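Local atomic coordinates of 3-methylornithine synthase (Methanosarcina barkeri, PDB entry 3T7V), a protein that catalyses the radical isomerisation of L-lysine to (3R)-3-methyl-D-ornithine in pyrrolysine biosynthesis, using S-adenosylmethionine and a [4Fe-4S] cluster. Residues A[59-64]-A[298-303]; A[73-78]-A[180-185]; A[126-131]-A[152-157]; A[228-233]-A[270-275]. One frame throughout, in Å; residues are numbered along the deposited sequence.

Contact 1 of 4, residues A[59-64]-A[298-303]; sequences VFLNCF and TSILPP. With MD0 (5-amino-D-isoleucine), chain D.
Thr-298 lays its methyl CG2 against Asn-62, 4.0 Å from that residue's CB. Its OG1 sits between the backbone N and the carbonyl carbon (chi1 70°). From there OG1 donates to O of the bound 5-amino-D-isoleucine at 2.8 Å.

Ser-299 OG accepts a hydrogen bond from N of the ligand, also at 2.8 Å. Thr-298 and Ser-299 are thus binding residues for the reaction product, (3R)-3-methyl-D-ornithine, which is this ligand. The backbone N of Ser-299 does not bond strand 59-64 directly. Instead it donates to a water, which makes a weak bond to Asn-62 O. CA of Ser-299 packs on CB of Phe-64 at 3.7 Å. The Phe-64 ring leads away from 298-303 and lies against the ligand, whose CA is over one face, offset toward the rim. Ring atom CE1 is 3.5 Å from the ligand's CB.

Ile-300 makes the parallel bridge with Cys-63. Its O takes N-H of Phe-64 at 2.8 Å (N-H...O 164°), nearly along the C=O axis. Its CD1 meets CD2 of Leu-61 at 4.1 Å, the two side chains crossing obliquely. Leu-301 brings CD2 to the edge of the Phe-64 ring. Pro-302 sets CG 3.7 Å from SG of Cys-63.

The pair joins the first and last strands of the TIM barrel, 58-68 and 296-300, and so closes it. Strand 110-115 also pairs with 58-68, and Asn-62 and Phe-64 touch it. On the outer side of the strands, Leu-61 and Ile-300 meet Ile-324 of helix 324-334. Cys-63 and Pro-302 pack on Leu-103 of helix 93-103.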
# COMPACT_ATOMS: atom_id res chain seq x y z
N VAL A 59 11.18 -11.36 -4.03
CA VAL A 59 10.01 -10.53 -3.80
C VAL A 59 9.59 -10.73 -2.35
O VAL A 59 9.66 -11.83 -1.78
CB VAL A 59 8.85 -11.06 -4.77
CG1 VAL A 59 7.54 -10.32 -4.46
CG2 VAL A 59 9.26 -10.90 -6.21
N PHE A 60 9.07 -9.65 -1.74
CA PHE A 60 8.55 -9.70 -0.37
C PHE A 60 7.03 -9.92 -0.43
O PHE A 60 6.39 -9.57 -1.44
CB PHE A 60 8.89 -8.39 0.37
CG PHE A 60 10.35 -8.12 0.47
CD1 PHE A 60 11.16 -9.00 1.16
CD2 PHE A 60 10.90 -7.01 -0.14
CE1 PHE A 60 12.56 -8.77 1.22
CE2 PHE A 60 12.29 -6.72 -0.01
CZ PHE A 60 13.07 -7.62 0.66
N LEU A 61 6.46 -10.50 0.62
CA LEU A 61 5.04 -10.92 0.66
C LEU A 61 4.38 -10.37 1.93
O LEU A 61 4.85 -10.63 3.05
CB LEU A 61 4.91 -12.42 0.64
CG LEU A 61 5.59 -13.10 -0.52
CD1 LEU A 61 5.63 -14.63 -0.32
CD2 LEU A 61 4.89 -12.73 -1.82
N ASN A 62 3.29 -9.60 1.79
CA ASN A 62 2.62 -8.94 2.96
C ASN A 62 1.19 -9.43 3.01
O ASN A 62 0.42 -9.30 2.01
CB ASN A 62 2.64 -7.42 2.68
CG ASN A 62 2.29 -6.55 3.90
OD1 ASN A 62 2.24 -6.99 5.01
ND2 ASN A 62 2.14 -5.24 3.62
N CYS A 63 0.83 -10.01 4.15
CA CYS A 63 -0.59 -10.41 4.33
C CYS A 63 -1.42 -9.24 4.78
O CYS A 63 -0.95 -8.38 5.48
CB CYS A 63 -0.61 -11.44 5.40
SG CYS A 63 -2.21 -12.21 5.69
N PHE A 64 -2.64 -9.15 4.34
CA PHE A 64 -3.51 -8.03 4.69
C PHE A 64 -4.64 -8.54 5.58
O PHE A 64 -5.45 -9.39 5.16
CB PHE A 64 -4.10 -7.51 3.37
CG PHE A 64 -5.02 -6.32 3.58
CD1 PHE A 64 -4.48 -5.16 4.14
CD2 PHE A 64 -6.37 -6.34 3.25
CE1 PHE A 64 -5.27 -4.03 4.39
CE2 PHE A 64 -7.18 -5.21 3.49
CZ PHE A 64 -6.62 -4.08 4.06
N THR A 298 1.19 -7.20 -2.00
CA THR A 298 0.35 -6.87 -0.86
C THR A 298 -1.10 -7.21 -1.19
O THR A 298 -1.45 -7.57 -2.32
CB THR A 298 0.45 -5.37 -0.50
OG1 THR A 298 -0.19 -4.57 -1.52
CG2 THR A 298 1.93 -4.92 -0.30
N SER A 299 -1.91 -7.13 -0.14
CA SER A 299 -3.34 -7.46 -0.27
C SER A 299 -3.54 -8.97 -0.50
O SER A 299 -4.52 -9.42 -1.10
CB SER A 299 -4.11 -6.64 -1.31
OG SER A 299 -5.46 -6.35 -0.76
N ILE A 300 -2.57 -9.75 0.00
CA ILE A 300 -2.68 -11.21 0.03
C ILE A 300 -3.54 -11.51 1.25
O ILE A 300 -3.28 -11.03 2.34
CB ILE A 300 -1.30 -11.86 0.18
CG1 ILE A 300 -0.35 -11.34 -0.93
CG2 ILE A 300 -1.49 -13.38 0.15
CD1 ILE A 300 1.06 -11.92 -0.76
N LEU A 301 -4.56 -12.33 1.11
CA LEU A 301 -5.39 -12.64 2.27
C LEU A 301 -4.98 -13.92 2.93
O LEU A 301 -4.41 -14.82 2.29
CB LEU A 301 -6.85 -12.78 1.82
CG LEU A 301 -7.43 -11.46 1.25
CD1 LEU A 301 -8.87 -11.61 0.76
CD2 LEU A 301 -7.44 -10.30 2.25
N PRO A 302 -5.28 -14.02 4.25
CA PRO A 302 -5.09 -15.26 4.98
C PRO A 302 -5.83 -16.41 4.22
O PRO A 302 -6.85 -16.15 3.52
CB PRO A 302 -5.81 -14.94 6.31
CG PRO A 302 -5.63 -13.48 6.53
CD PRO A 302 -5.91 -12.99 5.09
N PRO A 303 -5.29 -17.65 4.33
CA PRO A 303 -5.86 -18.86 3.71
C PRO A 303 -7.35 -19.03 4.11
O PRO A 303 -7.65 -19.00 5.30
CB PRO A 303 -5.00 -20.00 4.28
CG PRO A 303 -3.67 -19.41 4.56
CD PRO A 303 -3.94 -17.92 4.90
C MD0 D . -3.29 -3.24 -0.13
N MD0 D . -5.61 -3.80 0.31
O MD0 D . -2.10 -3.42 0.19
CA MD0 D . -4.36 -3.34 0.91
CB MD0 D . -4.57 -1.96 1.60
CD MD0 D . -3.48 -0.58 3.50
NE MD0 D . -2.22 -0.35 4.19
CG MD0 D . -3.27 -1.61 2.39
CG2 MD0 D . -4.92 -0.81 0.63
OXT MD0 D . -3.64 -2.98 -1.29
O HOH W 1 -1.01 -6.44 2.49

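Contact 2 of 4, residues A[73-78]-A[180-185]. With SF4 (iron/sulfur cluster), chain B; SAM (S-adenosylmethionine), chain C.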
# COMPACT_ATOMS: atom_id res chain seq x y z
N ASN A 73 -14.69 8.36 9.45
CA ASN A 73 -14.30 9.40 8.45
C ASN A 73 -15.19 9.30 7.19
O ASN A 73 -15.96 8.33 7.01
CB ASN A 73 -12.83 9.24 8.04
CG ASN A 73 -11.85 9.84 9.02
OD1 ASN A 73 -10.59 9.60 8.85
ND2 ASN A 73 -12.33 10.67 9.92
N GLN A 74 -15.07 10.32 6.35
CA GLN A 74 -16.00 10.48 5.22
C GLN A 74 -15.26 10.67 3.91
O GLN A 74 -15.58 11.52 3.06
CB GLN A 74 -17.13 11.53 5.47
CG GLN A 74 -16.57 12.83 5.76
CD GLN A 74 -17.72 13.83 6.04
OE1 GLN A 74 -18.63 14.03 5.20
NE2 GLN A 74 -17.77 14.26 7.26
N CYS A 75 -14.20 9.89 3.72
CA CYS A 75 -13.48 9.96 2.45
C CYS A 75 -14.40 9.74 1.25
O CYS A 75 -15.17 8.80 1.20
CB CYS A 75 -12.34 8.97 2.43
SG CYS A 75 -11.12 9.20 3.74
N SER A 76 -14.23 10.61 0.25
CA SER A 76 -15.19 10.57 -0.88
C SER A 76 -15.01 9.36 -1.81
O SER A 76 -15.90 9.02 -2.56
CB SER A 76 -15.15 11.87 -1.64
OG SER A 76 -13.87 12.04 -2.11
N PHE A 77 -13.84 8.78 -1.74
CA PHE A 77 -13.42 7.69 -2.65
C PHE A 77 -13.67 6.28 -2.04
O PHE A 77 -13.57 5.28 -2.77
CB PHE A 77 -11.90 7.81 -3.01
CG PHE A 77 -11.01 7.92 -1.83
CD1 PHE A 77 -10.50 6.76 -1.19
CD2 PHE A 77 -10.68 9.17 -1.31
CE1 PHE A 77 -9.70 6.90 -0.06
CE2 PHE A 77 -9.79 9.32 -0.25
CZ PHE A 77 -9.34 8.16 0.42
N CYS A 78 -13.88 6.21 -0.69
CA CYS A 78 -13.75 4.93 -0.05
C CYS A 78 -15.09 4.29 0.25
O CYS A 78 -15.99 4.94 0.79
CB CYS A 78 -13.03 5.17 1.29
SG CYS A 78 -12.73 3.61 2.17
N LYS A 180 -10.88 17.42 -1.36
CA LYS A 180 -12.05 16.77 -1.95
C LYS A 180 -12.10 15.29 -1.72
O LYS A 180 -13.15 14.66 -1.93
CB LYS A 180 -12.03 16.94 -3.53
CG LYS A 180 -11.99 18.40 -3.98
CD LYS A 180 -12.03 18.49 -5.56
CE LYS A 180 -11.71 19.81 -6.15
NZ LYS A 180 -12.12 19.42 -7.52
N LEU A 181 -10.93 14.72 -1.35
CA LEU A 181 -10.77 13.27 -1.16
C LEU A 181 -10.86 12.90 0.32
O LEU A 181 -11.82 12.24 0.75
CB LEU A 181 -9.42 12.79 -1.75
CG LEU A 181 -9.30 12.96 -3.28
CD1 LEU A 181 -7.91 12.48 -3.75
CD2 LEU A 181 -10.48 12.34 -4.02
N ARG A 182 -9.89 13.33 1.10
CA ARG A 182 -9.88 13.06 2.56
C ARG A 182 -10.64 14.17 3.26
O ARG A 182 -10.06 15.02 3.98
CB ARG A 182 -8.45 12.89 3.10
CG ARG A 182 -7.97 11.45 2.71
CD ARG A 182 -6.70 11.07 3.49
NE ARG A 182 -6.40 9.64 3.30
CZ ARG A 182 -7.05 8.67 3.95
NH1 ARG A 182 -7.80 8.92 5.01
NH2 ARG A 182 -6.81 7.41 3.66
N VAL A 183 -11.95 14.13 3.07
CA VAL A 183 -12.83 15.24 3.51
C VAL A 183 -12.73 15.42 5.02
O VAL A 183 -12.91 14.48 5.81
CB VAL A 183 -14.29 14.92 3.11
CG1 VAL A 183 -15.18 16.03 3.64
CG2 VAL A 183 -14.35 14.83 1.60
N GLY A 184 -12.45 16.67 5.40
CA GLY A 184 -12.46 17.02 6.84
C GLY A 184 -11.18 16.64 7.59
O GLY A 184 -11.08 16.85 8.82
N GLN A 185 -10.20 16.05 6.88
CA GLN A 185 -8.99 15.63 7.53
C GLN A 185 -7.87 16.65 7.28
O GLN A 185 -7.82 17.21 6.18
CB GLN A 185 -8.56 14.25 6.94
CG GLN A 185 -9.57 13.23 7.41
CD GLN A 185 -9.49 12.02 6.54
OE1 GLN A 185 -8.40 11.45 6.37
NE2 GLN A 185 -10.63 11.66 5.90
FE1 SF4 B . -9.50 4.94 5.70
FE2 SF4 B . -12.10 5.47 6.56
FE3 SF4 B . -11.78 4.60 4.05
FE4 SF4 B . -11.03 7.06 4.68
S1 SF4 B . -13.16 6.29 4.78
S2 SF4 B . -9.82 5.56 3.48
S3 SF4 B . -10.27 6.87 6.79
S4 SF4 B . -11.34 3.42 5.90
N SAM C . -8.55 3.96 7.41
CA SAM C . -7.17 4.07 7.35
C SAM C . -6.67 5.10 6.42
O SAM C . -7.47 5.74 5.71
OXT SAM C . -5.42 5.38 6.49
CB SAM C . -6.60 3.05 6.63
CG SAM C . -7.19 2.53 5.39
SD SAM C . -6.00 2.53 3.99
CE SAM C . -5.85 0.79 3.67
C5' SAM C . -7.06 3.03 2.64
C4' SAM C . -6.38 3.59 1.64
O4' SAM C . -6.94 2.47 0.71
C3' SAM C . -6.66 4.86 1.33
O3' SAM C . -5.40 5.33 1.84
C2' SAM C . -6.47 4.60 -0.17
O2' SAM C . -5.12 4.90 -0.65
C1' SAM C . -6.88 3.16 -0.54
N9 SAM C . -8.29 3.15 -1.06
C8 SAM C . -9.47 3.36 -0.40
N7 SAM C . -10.47 3.31 -1.28
C5 SAM C . -9.93 3.05 -2.51
C6 SAM C . -10.49 2.96 -3.80
N6 SAM C . -11.80 3.10 -4.03
N1 SAM C . -9.68 2.65 -4.82
C2 SAM C . -8.34 2.51 -4.65
N3 SAM C . -7.75 2.70 -3.45
C4 SAM C . -8.57 2.95 -2.38
O HOH W 2 -13.44 12.52 7.27
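Ser-76 ties the two segments by two hydrogen bonds. Its OG donates to a lone pair of Lys-180 O at 2.7 Å, and its N donates to Leu-181 O at 3.0 Å. A third bond runs from Gln-185 NE2 to Cys-75 SG at 3.3 Å. It is straight (167°), with the sulfur in the amide plane. Within 180-185, Arg-182 NH1 donates to a lone pair of Gln-185 OE1 at 2.9 Å.

Packing adds a flat stack of the Asn-73 and Gln-185 amides, whose planes are 15° apart. Phe-77 sets CE2 3.8 Å from CB of Leu-181, and its CZ lies over one face of the Arg-182 guanidinium.

N and O of S-adenosylmethionine bind the iron FE1, each at 2.2 Å. Cys-75 SG binds iron FE4 at 2.3 Å, and Cys-78 SG binds the iron FE3. Arg-182 NH2 donates to O of S-adenosylmethionine at 2.7 Å and salt-bridges Glu-171.

An alanine at Gln-185 would probably leave the cluster-bound sulfur without this N-H donor and Arg-182 NH1 without its OE1 acceptor, the guanidinium less firmly fixed. Cys-71, Cys-75 and Cys-78 form the CxxxCxxC motif of radical SAM enzymes. The N-H on the Cys-75 sulfur would probably draw charge from it and so may influence the cluster's potential.

Contact 3 of 4, residues A[126-131]-A[152-157]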
# COMPACT_ATOMS: atom_id res chain seq x y z
N ASN A 126 -6.14 1.74 24.04
CA ASN A 126 -5.47 0.59 24.61
C ASN A 126 -6.03 -0.72 24.00
O ASN A 126 -5.36 -1.76 23.97
CB ASN A 126 -5.61 0.58 26.11
CG ASN A 126 -4.83 1.68 26.73
OD1 ASN A 126 -3.72 1.99 26.29
ND2 ASN A 126 -5.41 2.30 27.72
N ARG A 127 -7.25 -0.67 23.46
CA ARG A 127 -7.79 -1.87 22.82
C ARG A 127 -6.99 -2.19 21.53
O ARG A 127 -6.79 -3.35 21.21
CB ARG A 127 -9.23 -1.58 22.36
CG ARG A 127 -10.20 -1.44 23.51
CD ARG A 127 -11.56 -0.77 23.09
NE ARG A 127 -12.45 -0.77 24.25
CZ ARG A 127 -13.53 -0.04 24.29
NH1 ARG A 127 -13.87 0.77 23.31
NH2 ARG A 127 -14.36 -0.15 25.34
N PHE A 128 -6.54 -1.14 20.82
CA PHE A 128 -5.73 -1.38 19.62
C PHE A 128 -4.34 -1.83 20.04
O PHE A 128 -3.75 -2.70 19.37
CB PHE A 128 -5.68 -0.08 18.81
CG PHE A 128 -4.76 -0.18 17.64
CD1 PHE A 128 -5.01 -1.08 16.59
CD2 PHE A 128 -3.57 0.55 17.66
CE1 PHE A 128 -4.13 -1.23 15.47
CE2 PHE A 128 -2.71 0.42 16.56
CZ PHE A 128 -2.97 -0.47 15.49
N VAL A 129 -3.75 -1.20 21.04
CA VAL A 129 -2.39 -1.58 21.53
C VAL A 129 -2.44 -3.06 21.95
O VAL A 129 -1.48 -3.82 21.63
CB VAL A 129 -1.98 -0.66 22.71
CG1 VAL A 129 -0.61 -1.14 23.24
CG2 VAL A 129 -1.88 0.80 22.19
N GLU A 130 -3.52 -3.52 22.59
CA GLU A 130 -3.57 -4.93 23.02
C GLU A 130 -3.69 -5.83 21.81
O GLU A 130 -3.13 -6.95 21.79
CB GLU A 130 -4.80 -5.12 23.99
CG GLU A 130 -4.95 -6.54 24.59
CD GLU A 130 -5.90 -6.60 25.79
OE1 GLU A 130 -6.24 -7.72 26.24
OE2 GLU A 130 -6.31 -5.52 26.31
N LEU A 131 -4.43 -5.37 20.80
CA LEU A 131 -4.52 -6.16 19.53
C LEU A 131 -3.10 -6.30 18.90
O LEU A 131 -2.67 -7.42 18.47
CB LEU A 131 -5.53 -5.52 18.52
CG LEU A 131 -5.75 -6.31 17.24
CD1 LEU A 131 -7.07 -5.73 16.68
CD2 LEU A 131 -4.63 -6.05 16.31
N ASN A 152 -0.44 10.39 18.78
CA ASN A 152 0.97 10.05 18.99
C ASN A 152 1.15 9.09 20.20
O ASN A 152 1.99 8.18 20.13
CB ASN A 152 1.77 11.31 19.29
CG ASN A 152 1.97 12.19 18.10
OD1 ASN A 152 1.64 11.82 16.97
ND2 ASN A 152 2.59 13.37 18.34
N ALA A 153 0.41 9.23 21.28
CA ALA A 153 0.62 8.34 22.39
C ALA A 153 0.32 6.89 21.96
O ALA A 153 0.94 5.94 22.42
CB ALA A 153 -0.27 8.71 23.55
N THR A 154 -0.73 6.70 21.14
CA THR A 154 -1.07 5.33 20.75
C THR A 154 0.03 4.80 19.81
O THR A 154 0.41 3.63 19.92
CB THR A 154 -2.39 5.31 20.05
OG1 THR A 154 -3.33 5.90 20.95
CG2 THR A 154 -2.86 3.86 19.75
N LEU A 155 0.54 5.65 18.91
CA LEU A 155 1.64 5.21 18.01
C LEU A 155 2.83 4.72 18.84
O LEU A 155 3.50 3.71 18.52
CB LEU A 155 2.07 6.34 17.01
CG LEU A 155 1.00 6.61 15.93
CD1 LEU A 155 1.53 7.85 15.17
CD2 LEU A 155 0.82 5.36 15.02
N LEU A 156 3.16 5.48 19.89
CA LEU A 156 4.32 5.13 20.73
C LEU A 156 4.07 3.81 21.47
O LEU A 156 4.97 2.91 21.48
CB LEU A 156 4.49 6.36 21.66
CG LEU A 156 5.32 6.37 22.83
CD1 LEU A 156 5.40 7.88 23.22
CD2 LEU A 156 4.82 5.45 23.91
N LYS A 157 2.85 3.58 21.96
CA LYS A 157 2.56 2.33 22.66
C LYS A 157 2.55 1.13 21.70
O LYS A 157 3.02 0.01 22.07
CB LYS A 157 1.26 2.43 23.40
CG LYS A 157 1.38 3.35 24.63
CD LYS A 157 -0.04 3.52 25.16
CE LYS A 157 0.05 4.15 26.50
NZ LYS A 157 -1.08 5.13 26.56
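Val-129 holds CG1 anti to its backbone N (chi1 177°), which places CG2 beside that N. Thr-154 has OG1 beside its own N (chi1 -56°), and its methyl CG2 is therefore the branch anti to N. The two CG2 methyls meet at 4.0 Å, the side chains crossing at a slant.

The same Thr-154 methyl approaches the edge of the Phe-128 ring, near its plane, and is 4.0 Å from CD2. The hydroxyl of Thr-154 is engaged with OD1 of Asp-151.

Val-129 also straddles the base of Lys-157. Its CG2 is 3.7 Å from Lys-157 CB, and its CG1 is 4.0 Å from that same CB. The lysine then runs on past Asn-126, with NZ 4.1 Å from OD1. That is too far for a hydrogen bond.

An alanine at Val-129 would remove both methyls and is likely to open a gap beside Thr-154 and the CB of Lys-157.

The helix segments run nearly parallel, 19° apart, with axes 9.7 Å from each other. They belong to successive outer helices of the TIM barrel, 126-139 and 152-160, with strand 143-146 between them in sequence. On the barrel side Phe-128 also rests on Phe-67 and Pro-147. The chemistry is mostly apolar: methyl, ring edge and aliphatic lysine stem are in contact. The polar ends of Asn-126 and Lys-157 are exposed. Dispersion and burial, rather than directed bonds, probably hold these two segments together.

Contact 4 of 4, residues A[228-233]-A[270-275]; sequences TNDPDM and PKRLIP
Met-233 and Leu-273 form the tight, buried part of the contact. Met-233 has CG anti to its backbone N (chi1 -178°) and an extended chain beyond it. Its CG lies 3.6 Å from Leu-273 CB. Its methyl CE reaches on to the ring of Pro-275, 3.6 Å from CG. The backbones are close too. Met-233 CA makes a C-H...O contact of 3.2 Å with Leu-273 O. Leu-273 N gives a weak hydrogen bond to Asp-232 O at 3.3 Å.

The other side is polar and more exposed. There Arg-272 bends at chi2, which turns CD toward Pro-231 O, at 3.6 Å. Its NH1 and NH2 each meet one aspartate. NH2 forms a salt bridge of 2.9 Å with Asp-230 OD1. NH1 forms a longer, looser one, 3.3 Å, with Asp-232 OD1. Both carboxylates are turned steeply to the guanidinium, their planes 76° and 83° away from its plane. Pro-231 O sits over one face of the group. A looser link runs through a water in the guanidinium plane, which donates to Asp-232 O at 2.8 Å and accepts a weak bond from NH1. The other carboxylate oxygen of Asp-232, OD2, takes N-H of Val-204, so this aspartate is held by both strand and arginine.

The contact joins the lead-ins to two successive barrel strands, 233-238 and 275-277. Helices 216-228 and 258-268 precede them. Met-233 is flanked by strand 203-210, through backbone bonds with Val-204 and Asp-206. Met-233 and Pro-275 both also touch Ile-296 and Thr-298 of strand 296-300.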
# COMPACT_ATOMS: atom_id res chain seq x y z
N THR A 228 9.90 14.13 -0.08
CA THR A 228 10.39 15.07 0.91
C THR A 228 10.60 14.44 2.28
O THR A 228 11.58 14.74 2.92
CB THR A 228 9.39 16.18 1.07
OG1 THR A 228 9.45 16.94 -0.12
CG2 THR A 228 9.77 17.05 2.27
N ASN A 229 9.72 13.51 2.65
CA ASN A 229 9.72 12.86 3.97
C ASN A 229 10.51 11.50 4.09
O ASN A 229 10.52 10.85 5.14
CB ASN A 229 8.25 12.69 4.37
CG ASN A 229 7.39 13.93 4.01
OD1 ASN A 229 6.57 13.91 3.08
ND2 ASN A 229 7.62 15.03 4.75
N ASP A 230 11.20 11.09 3.03
CA ASP A 230 12.07 9.90 3.10
C ASP A 230 11.33 8.60 3.54
O ASP A 230 11.69 7.91 4.51
CB ASP A 230 13.30 10.17 4.01
CG ASP A 230 14.45 9.21 3.77
OD1 ASP A 230 14.64 8.79 2.61
OD2 ASP A 230 15.18 8.88 4.75
N PRO A 231 10.24 8.28 2.87
CA PRO A 231 9.49 7.07 3.27
C PRO A 231 10.27 5.81 2.93
O PRO A 231 11.08 5.75 2.00
CB PRO A 231 8.23 7.16 2.43
CG PRO A 231 8.69 7.89 1.22
CD PRO A 231 9.69 8.90 1.68
N ASP A 232 9.99 4.74 3.68
CA ASP A 232 10.60 3.42 3.45
C ASP A 232 9.93 2.60 2.35
O ASP A 232 10.55 1.75 1.73
CB ASP A 232 10.62 2.65 4.77
CG ASP A 232 11.30 3.46 5.85
OD1 ASP A 232 12.55 3.41 5.84
OD2 ASP A 232 10.66 4.26 6.62
N MET A 233 8.66 2.91 2.08
CA MET A 233 7.84 2.22 1.12
C MET A 233 6.95 3.30 0.51
O MET A 233 6.47 4.21 1.20
CB MET A 233 6.99 1.12 1.81
CG MET A 233 6.15 0.32 0.85
SD MET A 233 5.50 -1.09 1.77
CE MET A 233 4.51 -1.82 0.54
N PRO A 270 14.92 4.11 -5.94
CA PRO A 270 15.42 2.88 -6.47
C PRO A 270 15.61 1.77 -5.40
O PRO A 270 15.45 0.59 -5.72
CB PRO A 270 16.75 3.25 -7.16
CG PRO A 270 17.05 4.59 -6.57
CD PRO A 270 15.76 5.26 -6.31
N LYS A 271 15.90 2.18 -4.16
CA LYS A 271 16.23 1.22 -3.11
C LYS A 271 15.03 0.90 -2.23
O LYS A 271 15.22 0.20 -1.21
CB LYS A 271 17.34 1.81 -2.23
CG LYS A 271 18.65 1.96 -3.02
CD LYS A 271 19.76 2.65 -2.19
CE LYS A 271 21.00 2.96 -3.01
NZ LYS A 271 22.18 3.29 -2.15
N ARG A 272 13.84 1.46 -2.55
CA ARG A 272 12.71 1.37 -1.57
C ARG A 272 11.77 0.22 -1.93
O ARG A 272 11.86 -0.41 -2.96
CB ARG A 272 11.99 2.72 -1.47
CG ARG A 272 12.97 3.87 -1.07
CD ARG A 272 13.51 3.61 0.33
NE ARG A 272 14.21 4.73 0.89
CZ ARG A 272 14.57 4.83 2.17
NH1 ARG A 272 14.29 3.86 3.02
NH2 ARG A 272 15.20 5.92 2.59
N LEU A 273 10.86 -0.10 -1.01
CA LEU A 273 9.80 -1.03 -1.25
C LEU A 273 8.70 -0.37 -2.05
O LEU A 273 8.33 0.79 -1.73
CB LEU A 273 9.22 -1.50 0.10
CG LEU A 273 10.23 -2.31 0.94
CD1 LEU A 273 9.61 -2.54 2.32
CD2 LEU A 273 10.53 -3.59 0.27
N ILE A 274 8.17 -1.05 -3.06
CA ILE A 274 7.05 -0.54 -3.87
C ILE A 274 6.13 -1.69 -4.10
O ILE A 274 6.57 -2.73 -4.66
CB ILE A 274 7.51 -0.00 -5.25
CG1 ILE A 274 8.58 1.06 -5.02
CG2 ILE A 274 6.30 0.48 -6.08
CD1 ILE A 274 9.21 1.66 -6.33
N PRO A 275 4.86 -1.61 -3.67
CA PRO A 275 3.93 -2.75 -3.71
C PRO A 275 3.32 -3.03 -5.01
O PRO A 275 2.99 -2.07 -5.81
CB PRO A 275 2.89 -2.40 -2.66
CG PRO A 275 2.87 -0.96 -2.55
CD PRO A 275 4.29 -0.48 -2.90
O HOH W 3 13.13 0.81 2.46

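Overall arrangement
All four contacts belong to one TIM barrel. Contact 1 joins its first and last strands, and the other three fall between them in sequence. Contacts 1 and 4 touch: Phe-60 CD2 lies 3.5 Å from Leu-273 CD2, and Thr-298 CG2 lies 3.6 Å from Pro-275 CB. Contact 1 binds 5-amino-D-isoleucine directly, while the Pro-275 side chain stays about 6 Å from it. Contact 2 supplies two of the three cluster cysteines and binds S-adenosylmethionine on the opposite side of the chain's centre, its centre 26 Å from that of contact 1. The Arg-182 side chain is about 9 Å from 5-amino-D-isoleucine. Contact 3 is outer helix packing, with the Phe-128 side chain about 11 Å from that ligand.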